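Local coordinates for protein choline kinase (Cryptosporidium parvum, PDB 3MES) that probably phosphorylates choline, and perhaps ethanolamine, with ATP as a metal-dependent kinase, and is seen here with ADP bound, at residues B[108-113]-B[145-150]. Residues are numbered along the deposited sequence; the frame is centred on the assembly and turned at random.
Sequences RIYGKH and EGRIEE. With ADP (adenosine-5'-diphosphate), chain I.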
# COMPACT_ATOMS: atom_id res chain seq x y z
N ARG B 108 -0.67 -27.88 2.82
CA ARG B 108 -2.10 -28.04 2.61
C ARG B 108 -2.45 -29.43 2.09
O ARG B 108 -1.98 -29.85 1.03
CB ARG B 108 -2.61 -26.98 1.63
CG ARG B 108 -4.08 -27.11 1.27
CD ARG B 108 -4.49 -26.07 0.24
NE ARG B 108 -4.42 -24.71 0.76
CZ ARG B 108 -5.41 -24.11 1.42
NH1 ARG B 108 -6.55 -24.76 1.65
NH2 ARG B 108 -5.27 -22.87 1.86
N ILE B 109 -3.29 -30.14 2.84
CA ILE B 109 -3.80 -31.44 2.40
C ILE B 109 -5.29 -31.33 2.07
O ILE B 109 -6.09 -30.95 2.92
CB ILE B 109 -3.57 -32.53 3.46
CG1 ILE B 109 -2.09 -32.61 3.83
CG2 ILE B 109 -4.08 -33.87 2.96
CD1 ILE B 109 -1.74 -33.77 4.73
N TYR B 110 -5.65 -31.66 0.84
CA TYR B 110 -7.03 -31.49 0.38
C TYR B 110 -8.00 -32.43 1.07
O TYR B 110 -7.88 -33.65 0.96
CB TYR B 110 -7.12 -31.67 -1.14
CG TYR B 110 -6.18 -30.79 -1.92
CD1 TYR B 110 -6.11 -29.42 -1.67
CD2 TYR B 110 -5.37 -31.31 -2.93
CE1 TYR B 110 -5.25 -28.61 -2.39
CE2 TYR B 110 -4.51 -30.50 -3.65
CZ TYR B 110 -4.46 -29.15 -3.38
OH TYR B 110 -3.61 -28.34 -4.09
N GLY B 111 -8.96 -31.86 1.78
CA GLY B 111 -10.04 -32.64 2.37
C GLY B 111 -11.23 -32.66 1.43
O GLY B 111 -11.21 -31.99 0.40
N LYS B 112 -12.25 -33.43 1.76
CA LYS B 112 -13.46 -33.47 0.94
C LYS B 112 -14.33 -32.24 1.22
O LYS B 112 -14.64 -31.95 2.37
CB LYS B 112 -14.25 -34.76 1.17
CG LYS B 112 -14.69 -34.98 2.61
CD LYS B 112 -15.40 -36.31 2.76
CE LYS B 112 -15.79 -36.57 4.21
NZ LYS B 112 -16.66 -35.49 4.75
N HIS B 113 -14.70 -31.53 0.16
CA HIS B 113 -15.45 -30.29 0.29
C HIS B 113 -16.96 -30.55 0.38
O HIS B 113 -17.48 -31.47 -0.25
CB HIS B 113 -15.14 -29.35 -0.87
CG HIS B 113 -15.48 -27.91 -0.59
ND1 HIS B 113 -14.52 -26.93 -0.48
CD2 HIS B 113 -16.67 -27.30 -0.40
CE1 HIS B 113 -15.10 -25.77 -0.23
NE2 HIS B 113 -16.41 -25.97 -0.18
N GLU B 145 -2.74 -34.87 -3.87
CA GLU B 145 -3.38 -34.88 -2.55
C GLU B 145 -3.11 -33.63 -1.71
O GLU B 145 -3.56 -33.54 -0.57
CB GLU B 145 -3.00 -36.14 -1.77
CG GLU B 145 -1.57 -36.59 -1.95
CD GLU B 145 -1.36 -37.33 -3.26
OE1 GLU B 145 -0.48 -36.92 -4.04
OE2 GLU B 145 -2.09 -38.32 -3.50
N GLY B 146 -2.37 -32.67 -2.26
CA GLY B 146 -2.06 -31.45 -1.52
C GLY B 146 -1.06 -30.55 -2.22
O GLY B 146 -0.86 -30.63 -3.43
N ARG B 147 -0.44 -29.66 -1.44
CA ARG B 147 0.58 -28.76 -1.98
C ARG B 147 1.34 -28.04 -0.88
O ARG B 147 0.87 -27.93 0.25
CB ARG B 147 -0.05 -27.75 -2.94
CG ARG B 147 -1.06 -26.80 -2.30
CD ARG B 147 -1.55 -25.78 -3.33
NE ARG B 147 -2.36 -24.72 -2.74
CZ ARG B 147 -3.65 -24.54 -2.99
NH1 ARG B 147 -4.29 -25.36 -3.82
NH2 ARG B 147 -4.31 -23.54 -2.42
N ILE B 148 2.54 -27.58 -1.21
CA ILE B 148 3.35 -26.78 -0.30
C ILE B 148 3.34 -25.33 -0.75
O ILE B 148 3.76 -25.01 -1.86
CB ILE B 148 4.81 -27.28 -0.25
CG1 ILE B 148 4.86 -28.75 0.17
CG2 ILE B 148 5.64 -26.43 0.69
CD1 ILE B 148 6.27 -29.33 0.18
N GLU B 149 2.84 -24.45 0.11
CA GLU B 149 2.74 -23.03 -0.22
C GLU B 149 3.72 -22.19 0.57
O GLU B 149 4.17 -22.58 1.66
CB GLU B 149 1.33 -22.51 0.06
CG GLU B 149 0.21 -23.24 -0.65
CD GLU B 149 -1.14 -22.67 -0.28
OE1 GLU B 149 -1.18 -21.58 0.33
OE2 GLU B 149 -2.17 -23.31 -0.59
N GLU B 150 4.04 -21.02 0.03
CA GLU B 150 4.76 -20.00 0.77
C GLU B 150 3.90 -19.57 1.95
O GLU B 150 2.71 -19.30 1.80
CB GLU B 150 5.02 -18.80 -0.14
CG GLU B 150 5.33 -17.51 0.59
CD GLU B 150 5.40 -16.32 -0.35
OE1 GLU B 150 4.84 -16.40 -1.47
OE2 GLU B 150 6.00 -15.30 0.03
PB ADP I . -10.01 -24.00 3.98
O1B ADP I . -10.16 -25.24 4.82
O2B ADP I . -9.44 -24.24 2.60
O3B ADP I . -11.21 -23.08 4.01
PA ADP I . -8.39 -21.70 4.33
O1A ADP I . -9.60 -20.81 4.22
O2A ADP I . -7.41 -21.80 3.19
O3A ADP I . -8.85 -23.19 4.74
O5' ADP I . -7.59 -21.29 5.66
C5' ADP I . -6.53 -20.35 5.60
C4' ADP I . -6.34 -19.78 6.99
O4' ADP I . -5.14 -20.30 7.55
C3' ADP I . -6.20 -18.27 6.93
O3' ADP I . -7.22 -17.65 7.72
C2' ADP I . -4.83 -17.97 7.49
O2' ADP I . -4.97 -17.49 8.83
C1' ADP I . -4.12 -19.31 7.49
N9 ADP I . -3.40 -19.47 6.20
C8 ADP I . -3.85 -20.17 5.13
N7 ADP I . -2.96 -20.13 4.11
C5 ADP I . -1.90 -19.40 4.52
C6 ADP I . -0.61 -18.97 3.94
N6 ADP I . -0.27 -19.32 2.68
N1 ADP I . 0.20 -18.21 4.71
C2 ADP I . -0.14 -17.85 5.96
N3 ADP I . -1.29 -18.21 6.56
C4 ADP I . -2.20 -18.97 5.90
O HOH W 1 -5.82 -34.79 0.28
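With CG of Arg-108 trans to the backbone N (chi1 176°) and a bend at chi3, its guanidinium turns between Glu-149 and the diphosphate of ADP; Arg-147, its CG between the backbone N and the carbonyl carbon (chi1 63°) and its chain extended from CG to NE, runs alongside in the same direction. Both belong to the five-stranded antiparallel sheet of the kinase N-terminal lobe, where strands 104-109 and 146-150 are neighbours. Arg-108 and Arg-147 form a hydrogen-bonded pair, Arg-108 N donating to Arg-147 O and Arg-147 N to Arg-108 O. Arg-108 CD sits over the centre of the Arg-147 guanidinium, 3.6 Å above its plane. Arg-108 NE and Arg-147 NH2, both donors, come within 3.4 Å, and one carboxylate oxygen bridges the two arginines: Glu-149 OE2 takes Arg-108 NE at 3.0 Å and Arg-147 NE at 2.6 Å, from opposite faces of the carboxylate. With NE held by Glu-149, the outer nitrogens of Arg-108 face the nucleotide: NH2 meets ADP O2A at 2.7 Å in an almost straight bond, and NH1 reaches O2B in the guanidinium plane. Glu-150 O accepts from adenine N6, which also makes a weak bond to Glu-149 OE1, so the contact holds both ends of ADP. Beyond the pair, Tyr-110 lays one ring face over Gly-146 CA, a CH-pi contact, while Leu-124 of helix 120-132 touches both Tyr-110 and Arg-147. The ring stands 64° from the Arg-147 guanidinium, whose NH1 donates to Tyr-110 OH at 3.1 Å. Where the strands part, Tyr-110 N binds Glu-145 O from above the carbonyl plane, and a water donates to both Glu-145 O, at 2.7 Å, and Tyr-110 O.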